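Long-range contacts in probable fumarate reductase Ifc3 (Shewanella frigidimarina, PDB 1QO8), which catalyses the essentially one-way reduction of fumarate to succinate in vitro, using one FAD and four covalently bound c-type hemes per subunit, and may join electron transport to Fe(3+): residues Thr121-Leu125 with Ala559-Leu564; Asp213-Leu218 with Val549-Arg553; Asn508-Ser512 with Ile554-Asn558; Phe187-Met192 with Val204-Ala208; Pro3-Ser7 with His69-Glu73. One frame throughout, in Å; residues are numbered along the deposited sequence.

Interaction 1. Residues Thr121-Leu125 with Ala559-Leu564; sequences TTQVL and AAKHAL
The end of helix 543-563 lies beside strands 120-122 and 124-127 of the FAD-binding, Rossmann-type part of the chain. Thr-121 and Thr-122 are extended; the chain turns a corner at Gln-123 (phi/psi -88/-43; side chain m, t) and becomes extended again at Val-124 (-129/116). CA atoms are nearest for Val-124 with Ala-560 (6.4 Å) and Gln-123 with Ala-563 (5.5 Å). Small residues let the helix come this close, burying 226 Å² without a hydrogen bond between the segments. Ala-559 places CB 3.7 Å from CG1 of Val-124, a t rotamer. At Ala-560, CA sits 3.9 Å from Val-124 CG2. Ala-563 CB meets Gln-123 CB at 3.7 Å and Val-124 CG2 at 4.4 Å. Leu-564 (m, t), the first residue to leave helical geometry, sets CD2 3.4 Å from Gln-123 OE1, which accepts a hydrogen bond from Asn-146 N. Besides Val-124 of strand 124-127, the helix end touches Val-305 of strand 303-306 through Ala-559 and Ala-140 of helix 131-143 through Ala-560, with His-562 and the Ala-559 carbonyl both hydrogen-bonded to Ser-303.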
# COMPACT_ATOMS: atom_id res chain seq x y z
N THR A 121 -11.51 -28.83 -15.65
CA THR A 121 -10.40 -28.84 -14.68
C THR A 121 -9.14 -28.93 -15.52
O THR A 121 -9.28 -29.46 -16.66
CB THR A 121 -10.55 -30.05 -13.74
OG1 THR A 121 -11.62 -29.86 -12.79
CG2 THR A 121 -9.31 -30.31 -12.91
N THR A 122 -8.01 -28.40 -15.08
CA THR A 122 -6.76 -28.48 -15.82
C THR A 122 -5.67 -28.77 -14.77
O THR A 122 -6.09 -28.67 -13.65
CB THR A 122 -6.08 -27.15 -16.28
OG1 THR A 122 -6.92 -26.05 -16.07
CG2 THR A 122 -5.57 -27.36 -17.68
N GLN A 123 -4.40 -28.90 -15.10
CA GLN A 123 -3.38 -28.86 -14.05
C GLN A 123 -2.89 -27.44 -13.73
O GLN A 123 -2.72 -27.04 -12.55
CB GLN A 123 -2.28 -29.79 -14.59
CG GLN A 123 -2.92 -31.20 -14.62
CD GLN A 123 -1.93 -32.28 -14.95
OE1 GLN A 123 -0.98 -32.08 -15.73
NE2 GLN A 123 -2.21 -33.40 -14.29
N VAL A 124 -2.65 -26.64 -14.80
CA VAL A 124 -2.05 -25.30 -14.64
C VAL A 124 -2.91 -24.28 -15.37
O VAL A 124 -3.12 -24.39 -16.59
CB VAL A 124 -0.62 -25.14 -15.14
CG1 VAL A 124 0.02 -23.75 -14.87
CG2 VAL A 124 0.35 -26.16 -14.46
N LEU A 125 -3.49 -23.36 -14.61
CA LEU A 125 -4.20 -22.21 -15.17
C LEU A 125 -3.24 -20.99 -15.18
O LEU A 125 -2.78 -20.60 -14.10
CB LEU A 125 -5.31 -21.77 -14.24
CG LEU A 125 -6.55 -21.10 -14.72
CD1 LEU A 125 -7.02 -20.08 -13.70
CD2 LEU A 125 -6.64 -20.58 -16.17
N ALA A 559 4.85 -24.31 -11.26
CA ALA A 559 3.44 -24.61 -11.33
C ALA A 559 3.21 -26.06 -11.78
O ALA A 559 2.28 -26.69 -11.28
CB ALA A 559 2.70 -23.67 -12.27
N ALA A 560 3.97 -26.53 -12.76
CA ALA A 560 3.73 -27.83 -13.38
C ALA A 560 4.20 -28.94 -12.43
O ALA A 560 3.48 -29.91 -12.22
CB ALA A 560 4.42 -28.00 -14.72
N LYS A 561 5.36 -28.72 -11.85
CA LYS A 561 5.95 -29.61 -10.87
C LYS A 561 4.99 -29.83 -9.70
O LYS A 561 4.75 -30.95 -9.24
CB LYS A 561 7.33 -29.11 -10.44
CG LYS A 561 8.45 -29.76 -11.23
CD LYS A 561 9.80 -29.11 -11.37
CE LYS A 561 10.55 -28.75 -10.11
NZ LYS A 561 11.93 -28.21 -10.33
N HIS A 562 4.27 -28.76 -9.30
CA HIS A 562 3.38 -28.86 -8.16
C HIS A 562 2.09 -29.56 -8.56
O HIS A 562 1.46 -30.22 -7.72
CB HIS A 562 3.10 -27.45 -7.64
CG HIS A 562 2.10 -27.40 -6.52
ND1 HIS A 562 0.74 -27.21 -6.77
CD2 HIS A 562 2.27 -27.53 -5.20
CE1 HIS A 562 0.14 -27.17 -5.60
NE2 HIS A 562 1.04 -27.35 -4.64
N ALA A 563 1.68 -29.42 -9.82
CA ALA A 563 0.50 -30.11 -10.30
C ALA A 563 0.69 -31.61 -10.52
O ALA A 563 -0.19 -32.39 -10.28
CB ALA A 563 0.00 -29.54 -11.63
N LEU A 564 1.80 -31.95 -11.15
CA LEU A 564 2.21 -33.34 -11.27
C LEU A 564 2.92 -33.56 -9.97
O LEU A 564 2.72 -32.63 -9.14
CB LEU A 564 3.29 -33.39 -12.35
CG LEU A 564 2.72 -32.76 -13.62
CD1 LEU A 564 3.80 -32.45 -14.63
CD2 LEU A 564 1.63 -33.64 -14.19

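Interaction 2. Residues Asp213-Leu218 with Val549-Arg553; sequences DGVQWL and VVFGR
This is a near-perpendicular helix-helix contact in the FAD-binding, Rossmann-type domain, where helix 201-220 crosses the C-terminal helix 543-563 and an arginine-tryptophan stack closes one flank. Both segments are helical throughout. Their short axes approach to 9.9 Å with a signed crossing angle of 80°, and the nearest CA pair is Gly-214 with Val-550, 5.9 Å apart. Gly-214 makes room at the crossing: its CA lies 3.7 Å from CG1 of Val-549, and an ideal CB would lie 3.0 Å from that same methyl, a clash. Val-549 (t) also reaches two side chains, with CG1 4.0 Å from Trp-217 CD1 and CG2 3.6 Å from Leu-218 CD1 (Leu-218 m, t). Trp-217 has chi1 158° (t) and chi2 -106°; its NE1 is hydrogen-bonded to Asn-135 of helix 131-143, whose side chain also touches Val-549 and Arg-553. The Val-549 side chain stands about 9 Å from the bound FAD. Arg-553 (m, t, p, chi4 -162°) extends along the face of the Trp-217 ring, its guanidinium flat on the indole at 3° between planes and 4.0 Å between centres. The cation-pi contact is off-centre, with CZ 4.0 Å from the five-membered-ring centroid and 30° off its normal, while Arg-553 CD makes a CH-pi contact over the face of that Trp-217 ring, 3.9 Å from its centroid.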
# COMPACT_ATOMS: atom_id res chain seq x y z
N ASP A 213 20.22 -17.53 -20.80
CA ASP A 213 19.35 -18.67 -21.03
C ASP A 213 17.97 -18.22 -21.50
O ASP A 213 17.55 -18.81 -22.47
CB ASP A 213 19.18 -19.49 -19.75
CG ASP A 213 19.26 -20.97 -20.06
OD1 ASP A 213 19.63 -21.45 -21.16
OD2 ASP A 213 19.01 -21.67 -19.08
N GLY A 214 17.36 -17.19 -20.91
CA GLY A 214 16.11 -16.68 -21.46
C GLY A 214 16.21 -16.14 -22.89
O GLY A 214 15.25 -16.34 -23.64
N VAL A 215 17.26 -15.40 -23.26
CA VAL A 215 17.45 -14.86 -24.59
C VAL A 215 17.58 -16.04 -25.58
O VAL A 215 16.88 -16.08 -26.58
CB VAL A 215 18.68 -13.94 -24.70
CG1 VAL A 215 19.08 -13.65 -26.17
CG2 VAL A 215 18.43 -12.60 -23.95
N GLN A 216 18.38 -17.03 -25.18
CA GLN A 216 18.52 -18.26 -25.89
C GLN A 216 17.24 -19.06 -26.08
O GLN A 216 16.92 -19.51 -27.19
CB GLN A 216 19.50 -19.18 -25.15
CG GLN A 216 20.95 -18.87 -25.44
CD GLN A 216 21.79 -19.73 -24.51
OE1 GLN A 216 22.06 -20.91 -24.83
NE2 GLN A 216 22.19 -19.22 -23.37
N TRP A 217 16.49 -19.17 -25.00
CA TRP A 217 15.14 -19.72 -25.06
C TRP A 217 14.29 -18.99 -26.05
O TRP A 217 13.61 -19.61 -26.86
CB TRP A 217 14.57 -19.70 -23.64
CG TRP A 217 13.06 -19.73 -23.55
CD1 TRP A 217 12.20 -18.74 -23.24
CD2 TRP A 217 12.25 -20.88 -23.84
NE1 TRP A 217 10.88 -19.17 -23.28
CE2 TRP A 217 10.90 -20.51 -23.63
CE3 TRP A 217 12.55 -22.19 -24.23
CZ2 TRP A 217 9.88 -21.41 -23.81
CZ3 TRP A 217 11.51 -23.07 -24.40
CH2 TRP A 217 10.18 -22.68 -24.23
N LEU A 218 14.25 -17.65 -26.06
CA LEU A 218 13.41 -16.98 -27.08
C LEU A 218 13.90 -17.24 -28.51
O LEU A 218 13.08 -17.32 -29.44
CB LEU A 218 13.28 -15.50 -26.76
CG LEU A 218 12.59 -15.19 -25.40
CD1 LEU A 218 12.78 -13.74 -24.99
CD2 LEU A 218 11.11 -15.55 -25.46
N VAL A 549 10.55 -13.12 -18.83
CA VAL A 549 11.03 -14.37 -19.38
C VAL A 549 11.56 -15.27 -18.25
O VAL A 549 11.22 -16.45 -18.10
CB VAL A 549 12.14 -14.19 -20.44
CG1 VAL A 549 12.64 -15.54 -20.91
CG2 VAL A 549 11.55 -13.40 -21.62
N VAL A 550 12.47 -14.75 -17.46
CA VAL A 550 13.12 -15.58 -16.46
C VAL A 550 12.08 -16.10 -15.44
O VAL A 550 12.14 -17.27 -15.07
CB VAL A 550 14.20 -14.77 -15.76
CG1 VAL A 550 14.68 -15.42 -14.48
CG2 VAL A 550 15.41 -14.53 -16.67
N PHE A 551 11.24 -15.24 -14.88
CA PHE A 551 10.39 -15.71 -13.78
C PHE A 551 9.13 -16.31 -14.38
O PHE A 551 8.41 -17.08 -13.74
CB PHE A 551 10.09 -14.59 -12.77
CG PHE A 551 11.28 -14.38 -11.86
CD1 PHE A 551 11.59 -15.29 -10.86
CD2 PHE A 551 12.10 -13.27 -12.05
CE1 PHE A 551 12.73 -15.13 -10.10
CE2 PHE A 551 13.22 -13.09 -11.26
CZ PHE A 551 13.55 -14.02 -10.28
N GLY A 552 8.76 -15.90 -15.61
CA GLY A 552 7.62 -16.53 -16.29
C GLY A 552 7.94 -18.01 -16.46
O GLY A 552 7.05 -18.85 -16.19
N ARG A 553 9.21 -18.34 -16.77
CA ARG A 553 9.55 -19.73 -17.05
C ARG A 553 9.69 -20.46 -15.69
O ARG A 553 9.37 -21.63 -15.60
CB ARG A 553 10.89 -19.90 -17.79
CG ARG A 553 10.97 -19.25 -19.17
CD ARG A 553 12.40 -19.23 -19.71
NE ARG A 553 12.78 -20.59 -20.15
CZ ARG A 553 14.05 -20.94 -20.32
NH1 ARG A 553 15.09 -20.11 -20.13
NH2 ARG A 553 14.31 -22.16 -20.76

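Interaction 3. Residues Asn508-Ser512 with Ile554-Asn558; sequences NTTAS and IAGDN
Ala-511 CB packs on the first turn of segment 554-558, 3.8 Å from CA and 4.0 Å from CB of Ala-555, and 4.3 Å from Ile-554 CG2. It ends a type I beta turn, Asn-508 to Ala-511, that docks on helix 543-563 of the FAD-binding domain; the turn is closed by Ala-511 N to Asn-508 O at 2.9 Å. Thr-509 (-70/-17) and Thr-510 (-100/12) take the central positions, and Ala-511 follows at phi/psi 69/27, in the left-handed region. Inside the loop, Asn-508 OD1 (chi1 82°, p) accepts from Ser-512 N at 2.6 Å, and Asn-508 N gives to Ser-512 O at 3.0 Å. Residues 554-558 are helical, with Asn-558 N bonded to Ile-554 O at 2.9 Å; across the contact the nearest CA pairs are Ala-511 to Ala-555 at 5.2 Å and Thr-510 to Ile-554 at 6.3 Å. Ile-554 (m, t) turns CG2 under the turn, 3.8 Å from Thr-510 O and 3.9 Å from Thr-509 O. No hydrogen bond joins the segments, which bury 194 Å². Ala-511 is backbone-bonded to Ala-526 of strand 524-526, so the turn links that strand to the helix. Asn-558 (m) lays its amide beside Thr-510, ND2 being 3.8 Å from Thr-510 CB, and donates from ND2 to Ile-554 O at 2.8 Å.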
# COMPACT_ATOMS: atom_id res chain seq x y z
N ASN A 508 8.52 -15.76 -3.72
CA ASN A 508 9.83 -16.31 -3.40
C ASN A 508 10.61 -16.55 -4.68
O ASN A 508 10.17 -16.36 -5.81
CB ASN A 508 9.67 -17.66 -2.66
CG ASN A 508 9.43 -18.77 -3.66
OD1 ASN A 508 8.52 -18.97 -4.45
ND2 ASN A 508 10.53 -19.59 -3.73
N THR A 509 11.77 -17.18 -4.53
CA THR A 509 12.62 -17.51 -5.65
C THR A 509 12.04 -18.60 -6.52
O THR A 509 12.50 -18.62 -7.66
CB THR A 509 14.05 -17.88 -5.25
OG1 THR A 509 14.05 -19.10 -4.54
CG2 THR A 509 14.57 -16.74 -4.38
N THR A 510 11.06 -19.39 -6.09
CA THR A 510 10.47 -20.34 -7.03
C THR A 510 9.17 -19.79 -7.55
O THR A 510 8.38 -20.48 -8.17
CB THR A 510 10.26 -21.72 -6.35
OG1 THR A 510 9.59 -21.45 -5.13
CG2 THR A 510 11.61 -22.43 -6.12
N ALA A 511 8.89 -18.51 -7.31
CA ALA A 511 7.78 -17.78 -7.85
C ALA A 511 6.46 -18.26 -7.27
O ALA A 511 5.41 -18.06 -7.92
CB ALA A 511 7.68 -17.82 -9.38
N SER A 512 6.49 -18.81 -6.06
CA SER A 512 5.25 -18.96 -5.31
C SER A 512 4.83 -17.56 -4.82
O SER A 512 5.75 -16.87 -4.35
CB SER A 512 5.50 -19.77 -4.01
OG SER A 512 5.47 -21.15 -4.35
N ILE A 554 10.23 -19.76 -14.67
CA ILE A 554 10.29 -20.38 -13.34
C ILE A 554 8.89 -20.62 -12.78
O ILE A 554 8.64 -21.76 -12.29
CB ILE A 554 11.16 -19.55 -12.38
CG1 ILE A 554 12.62 -19.63 -12.75
CG2 ILE A 554 11.00 -20.09 -10.95
CD1 ILE A 554 13.50 -18.56 -12.14
N ALA A 555 7.94 -19.69 -12.97
CA ALA A 555 6.60 -19.85 -12.44
C ALA A 555 5.86 -21.05 -13.05
O ALA A 555 5.11 -21.76 -12.41
CB ALA A 555 5.69 -18.64 -12.75
N GLY A 556 5.98 -21.16 -14.39
CA GLY A 556 5.36 -22.21 -15.18
C GLY A 556 6.00 -23.58 -14.86
O GLY A 556 5.24 -24.52 -14.67
N ASP A 557 7.29 -23.64 -14.71
CA ASP A 557 7.97 -24.88 -14.29
C ASP A 557 7.62 -25.28 -12.87
O ASP A 557 7.20 -26.44 -12.71
CB ASP A 557 9.49 -24.73 -14.46
CG ASP A 557 10.26 -26.01 -14.17
OD1 ASP A 557 10.18 -26.99 -14.92
OD2 ASP A 557 10.96 -26.03 -13.14
N ASN A 558 7.63 -24.43 -11.86
CA ASN A 558 7.15 -24.80 -10.53
C ASN A 558 5.66 -25.04 -10.47
O ASN A 558 5.17 -25.93 -9.76
CB ASN A 558 7.54 -23.77 -9.48
CG ASN A 558 9.06 -23.71 -9.37
OD1 ASN A 558 9.62 -24.61 -8.77
ND2 ASN A 558 9.75 -22.75 -9.92

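Interaction 4. Residues Phe187-Met192 with Val204-Ala208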
# COMPACT_ATOMS: atom_id res chain seq x y z
N PHE A 187 25.67 -6.82 -13.59
CA PHE A 187 24.20 -6.82 -13.81
C PHE A 187 23.48 -6.67 -12.47
O PHE A 187 22.54 -5.89 -12.28
CB PHE A 187 23.81 -8.14 -14.51
CG PHE A 187 22.37 -8.27 -14.94
CD1 PHE A 187 21.33 -8.19 -14.04
CD2 PHE A 187 22.05 -8.44 -16.27
CE1 PHE A 187 20.00 -8.29 -14.45
CE2 PHE A 187 20.72 -8.54 -16.69
CZ PHE A 187 19.68 -8.44 -15.79
N ILE A 188 23.87 -7.52 -11.50
CA ILE A 188 23.29 -7.49 -10.17
C ILE A 188 23.43 -6.17 -9.48
O ILE A 188 22.38 -5.56 -9.19
CB ILE A 188 23.79 -8.66 -9.31
CG1 ILE A 188 23.25 -9.95 -9.93
CG2 ILE A 188 23.38 -8.60 -7.84
CD1 ILE A 188 24.05 -11.16 -9.44
N GLU A 189 24.64 -5.61 -9.38
CA GLU A 189 24.84 -4.30 -8.78
C GLU A 189 24.11 -3.17 -9.49
O GLU A 189 23.62 -2.19 -8.90
CB GLU A 189 26.34 -3.98 -8.85
CG GLU A 189 27.29 -4.85 -8.08
CD GLU A 189 28.76 -4.52 -8.30
OE1 GLU A 189 29.16 -3.45 -8.85
OE2 GLU A 189 29.56 -5.39 -7.89
N ASP A 190 24.16 -3.19 -10.85
CA ASP A 190 23.48 -2.16 -11.61
C ASP A 190 22.00 -2.13 -11.27
O ASP A 190 21.36 -1.07 -11.14
CB ASP A 190 23.65 -2.43 -13.13
CG ASP A 190 25.02 -2.11 -13.73
OD1 ASP A 190 25.97 -1.70 -13.04
OD2 ASP A 190 25.23 -2.28 -14.96
N ALA A 191 21.37 -3.31 -11.22
CA ALA A 191 19.95 -3.38 -10.85
C ALA A 191 19.73 -2.86 -9.43
O ALA A 191 18.76 -2.15 -9.11
CB ALA A 191 19.44 -4.84 -10.99
N MET A 192 20.61 -3.30 -8.51
CA MET A 192 20.38 -2.98 -7.09
C MET A 192 20.41 -1.48 -6.87
O MET A 192 19.65 -0.83 -6.17
CB MET A 192 21.38 -3.73 -6.20
CG MET A 192 21.11 -5.24 -6.21
SD MET A 192 19.54 -5.71 -5.44
CE MET A 192 19.75 -4.99 -3.80
N VAL A 204 17.01 -10.69 -7.90
CA VAL A 204 17.94 -10.02 -8.80
C VAL A 204 19.03 -10.95 -9.30
O VAL A 204 19.38 -10.87 -10.49
CB VAL A 204 18.54 -8.73 -8.21
CG1 VAL A 204 19.46 -7.99 -9.15
CG2 VAL A 204 17.34 -7.82 -7.89
N THR A 205 19.60 -11.75 -8.38
CA THR A 205 20.60 -12.74 -8.73
C THR A 205 20.12 -13.78 -9.72
O THR A 205 20.80 -14.05 -10.72
CB THR A 205 21.11 -13.42 -7.40
OG1 THR A 205 21.69 -12.34 -6.62
CG2 THR A 205 22.16 -14.47 -7.66
N ILE A 206 18.97 -14.38 -9.53
CA ILE A 206 18.32 -15.25 -10.51
C ILE A 206 18.04 -14.57 -11.84
O ILE A 206 18.28 -15.17 -12.91
CB ILE A 206 17.01 -15.79 -9.93
CG1 ILE A 206 17.44 -16.75 -8.78
CG2 ILE A 206 16.13 -16.48 -10.95
CD1 ILE A 206 16.31 -17.47 -8.11
N LEU A 207 17.53 -13.34 -11.75
CA LEU A 207 17.34 -12.54 -12.94
C LEU A 207 18.66 -12.49 -13.74
O LEU A 207 18.65 -12.92 -14.89
CB LEU A 207 16.86 -11.11 -12.67
CG LEU A 207 16.56 -10.33 -13.95
CD1 LEU A 207 15.44 -11.03 -14.70
CD2 LEU A 207 16.19 -8.86 -13.67
N ALA A 208 19.75 -12.06 -13.11
CA ALA A 208 21.04 -11.96 -13.76
C ALA A 208 21.50 -13.32 -14.27
O ALA A 208 21.88 -13.46 -15.43
CB ALA A 208 22.14 -11.41 -12.84
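Helices 184-194 and 201-220 form an obliquely antiparallel helical hairpin within the FAD-binding domain: the short axes of residues 187-192 and 204-208 run at 132° and approach to 9.2 Å. The nearest CA pairs, Phe-187 with Ala-208 (6.0 Å) and Ile-188 with Thr-205 (6.1 Å), mark the crossing, and the contact buries 363 Å² without a hydrogen bond between the segments. Apolar side-chain packing comes first. Val-204 (t) points at the first helix, its CG1 3.6 Å from Ala-191 CB and 3.8 Å from the Ile-188 carbonyl O, while its CG2 lies 3.9 Å from Met-192 SD. Ile-188 (m, t) runs across the second helix, CG1 coming to 3.4 Å from Ala-208 CB and CD1 to 3.9 Å from Thr-205 CA; the Thr-205 hydroxyl is hydrogen-bonded to the Ile-201 carbonyl in its own helix. The charged side chains of the first helix segment have partners outside this contact: Asp-190 makes salt bridges to Arg-235 and Arg-238, and Glu-189 to Arg-235. Phe-187 and Ala-191 also touch Asn-543 at the start of helix 543-563, and the Leu-207 side chain is about 9 Å from the bound FAD. Aromatic contacts complete the set. Leu-207 CD2 meets the edge of the Phe-187 ring, 3.9 Å from CE1, whereas Ala-208 CA sits over its face in a CH-pi contact, 3.9 Å from the ring centroid and 17° off the normal.

Interaction 5. Residues Pro3-Ser7 with His69-Glu73; sequences PDMGS and HKGHE. With HEM (protoporphyrin IX containing Fe), chain F.
Residues 3-7 enter helix 5-12 beside the non-helical segment 69-73, with CA atoms 4.7 Å apart at Gly-6 and Gly-71 and 5.4 Å at Asp-4 and His-72. Asp-4 (chi1 56°, p) is the N-cap: OD1 accepts from Ser-7 N at 2.9 Å, and Asp-4 N gives weakly to Ser-7 OG at 3.3 Å, completing a capping box. OD2 of Asp-4 accepts hydrogen bonds from His-72 ND1 at 2.7 Å and from water 1, also at 2.7 Å; that water donates as well to His-72 O at 2.9 Å. Gly-6 N donates to Gly-71 O at 2.9 Å. Met-5 N donates to water 2 at 2.9 Å; water 2 is 2.6 Å from Lys-70 O, one of several acceptors in its reach. Both glycines leave space: an ideal CB on Gly-6 would clash with His-72 CE1, one on Gly-71 with the heme. Met-5 (t, t, p) puts CE 3.7 Å from CB of His-69, an axial ligand of another heme. One heme propionate is held by two amides, Gly-71 N to O1D at 2.9 Å and His-72 N to O2D at 2.8 Å. His-72 (m, chi2 -64°) places NE2 2.0 Å from FE, with His-19 as the second axial ligand: a bis-histidine site of a multiheme c-type cytochrome, the His-72–Asp-4 hydrogen bond being consistent with fixing the ring's orientation.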
# COMPACT_ATOMS: atom_id res chain seq x y z
N PRO A 3 -29.38 -1.90 -39.74
CA PRO A 3 -28.68 -3.17 -39.82
C PRO A 3 -27.45 -3.15 -38.91
O PRO A 3 -27.08 -2.17 -38.24
CB PRO A 3 -28.35 -3.33 -41.28
CG PRO A 3 -29.08 -2.28 -42.03
CD PRO A 3 -29.31 -1.18 -41.02
N ASP A 4 -26.82 -4.31 -38.86
CA ASP A 4 -25.49 -4.44 -38.34
C ASP A 4 -24.73 -5.28 -39.33
O ASP A 4 -25.22 -5.85 -40.34
CB ASP A 4 -25.55 -4.96 -36.89
CG ASP A 4 -26.29 -6.26 -36.75
OD1 ASP A 4 -26.58 -6.85 -37.82
OD2 ASP A 4 -26.55 -6.75 -35.64
N MET A 5 -23.44 -5.54 -39.03
CA MET A 5 -22.70 -6.34 -39.98
C MET A 5 -23.28 -7.74 -40.18
O MET A 5 -23.09 -8.36 -41.25
CB MET A 5 -21.26 -6.45 -39.40
CG MET A 5 -20.30 -7.08 -40.40
SD MET A 5 -18.56 -6.83 -39.93
CE MET A 5 -18.19 -8.09 -38.80
N GLY A 6 -23.51 -8.45 -39.09
CA GLY A 6 -24.22 -9.68 -38.96
C GLY A 6 -25.47 -9.77 -39.85
O GLY A 6 -25.49 -10.65 -40.71
N SER A 7 -26.31 -8.77 -39.92
CA SER A 7 -27.51 -8.84 -40.71
C SER A 7 -27.24 -8.56 -42.18
O SER A 7 -27.79 -9.18 -43.10
CB SER A 7 -28.60 -7.98 -40.08
OG SER A 7 -28.54 -6.63 -40.49
N HIS A 69 -13.84 -5.30 -36.08
CA HIS A 69 -15.12 -5.33 -36.78
C HIS A 69 -16.13 -6.01 -35.82
O HIS A 69 -15.72 -7.02 -35.30
CB HIS A 69 -15.07 -6.20 -38.04
CG HIS A 69 -14.21 -5.42 -39.04
ND1 HIS A 69 -14.79 -4.34 -39.66
CD2 HIS A 69 -12.98 -5.56 -39.51
CE1 HIS A 69 -13.95 -3.85 -40.54
NE2 HIS A 69 -12.85 -4.55 -40.48
N LYS A 70 -17.33 -5.50 -35.62
CA LYS A 70 -18.24 -6.25 -34.73
C LYS A 70 -19.41 -6.84 -35.47
O LYS A 70 -20.06 -6.20 -36.33
CB LYS A 70 -18.69 -5.26 -33.64
CG LYS A 70 -17.62 -4.90 -32.61
CD LYS A 70 -17.10 -6.01 -31.71
CE LYS A 70 -15.73 -5.69 -31.08
NZ LYS A 70 -15.26 -6.78 -30.14
N GLY A 71 -19.91 -8.00 -35.03
CA GLY A 71 -21.14 -8.58 -35.55
C GLY A 71 -22.34 -7.69 -35.41
O GLY A 71 -23.19 -7.55 -36.31
N HIS A 72 -22.57 -7.19 -34.18
CA HIS A 72 -23.92 -6.78 -33.77
C HIS A 72 -23.74 -5.46 -33.00
O HIS A 72 -24.57 -5.09 -32.19
CB HIS A 72 -24.57 -7.93 -32.92
CG HIS A 72 -24.72 -9.19 -33.77
ND1 HIS A 72 -25.56 -9.10 -34.87
CD2 HIS A 72 -24.22 -10.42 -33.82
CE1 HIS A 72 -25.45 -10.21 -35.55
NE2 HIS A 72 -24.72 -11.11 -34.95
N GLU A 73 -22.69 -4.67 -33.24
CA GLU A 73 -22.50 -3.39 -32.57
C GLU A 73 -21.46 -2.48 -33.23
O GLU A 73 -20.76 -2.84 -34.16
CB GLU A 73 -22.13 -3.55 -31.07
CG GLU A 73 -20.73 -4.03 -30.84
CD GLU A 73 -20.33 -4.40 -29.43
OE1 GLU A 73 -20.79 -5.40 -28.87
OE2 GLU A 73 -19.46 -3.83 -28.77
CHA HEM F . -22.44 -12.58 -31.52
CHB HEM F . -26.83 -13.82 -33.30
CHC HEM F . -25.28 -13.36 -37.86
CHD HEM F . -20.93 -12.08 -36.11
C1A HEM F . -23.76 -13.01 -31.65
C2A HEM F . -24.57 -13.41 -30.52
C3A HEM F . -25.76 -13.72 -31.03
C4A HEM F . -25.74 -13.52 -32.45
CMA HEM F . -27.04 -14.19 -30.31
CAA HEM F . -24.11 -13.47 -29.04
CBA HEM F . -23.93 -12.29 -28.12
CGA HEM F . -23.77 -12.36 -26.62
O1A HEM F . -24.46 -11.46 -25.99
O2A HEM F . -23.01 -13.18 -26.01
C1B HEM F . -26.82 -13.69 -34.66
C2B HEM F . -27.98 -13.74 -35.55
C3B HEM F . -27.56 -13.56 -36.81
C4B HEM F . -26.12 -13.47 -36.76
CMB HEM F . -29.43 -13.89 -35.04
CAB HEM F . -28.39 -13.41 -38.09
CBB HEM F . -29.56 -12.79 -38.35
C1C HEM F . -23.93 -13.03 -37.78
C2C HEM F . -23.02 -12.86 -38.90
C3C HEM F . -21.88 -12.48 -38.42
C4C HEM F . -21.96 -12.42 -36.98
CMC HEM F . -23.43 -13.09 -40.38
CAC HEM F . -20.56 -12.02 -39.12
CBC HEM F . -20.62 -11.20 -40.20
C1D HEM F . -20.94 -12.06 -34.73
C2D HEM F . -19.85 -11.72 -33.85
C3D HEM F . -20.29 -11.84 -32.61
C4D HEM F . -21.68 -12.31 -32.65
CMD HEM F . -18.46 -11.28 -34.39
CAD HEM F . -19.61 -11.54 -31.25
CBD HEM F . -20.13 -10.14 -30.78
CGD HEM F . -20.08 -9.04 -31.82
O1D HEM F . -19.00 -8.93 -32.47
O2D HEM F . -21.06 -8.29 -32.03
NA HEM F . -24.47 -13.15 -32.84
NB HEM F . -25.72 -13.50 -35.44
NC HEM F . -23.24 -12.79 -36.60
ND HEM F . -22.02 -12.41 -33.97
FE HEM F . -23.86 -12.89 -34.74
O HOH W 1 -26.99 -4.91 -33.78
O HOH W 2 -22.22 -4.72 -36.56

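How the interactions relate
Interactions 1, 2 and 3 share helix 543-563, each using a different part: residues 549-553 meet helix 201-220, 554-558 a beta turn, and 559-564 the strands around Gln-123. Interaction 4 ties in through helix 201-220, where Ile-206 CG2 lies 3.6 Å from both Phe-551 CZ and Ile-554 CD1. Interactions 1 and 4 are buried and mainly apolar; 2 and 3 are only partly buried and add a cation-pi stack and side-chain amide packing. None of these four has a hydrogen bond between its segments. Interaction 5, also buried, stands apart in the cytochrome region, its centre 40 to 51 Å from the others, and relies on hydrogen bonds, waters and iron ligation.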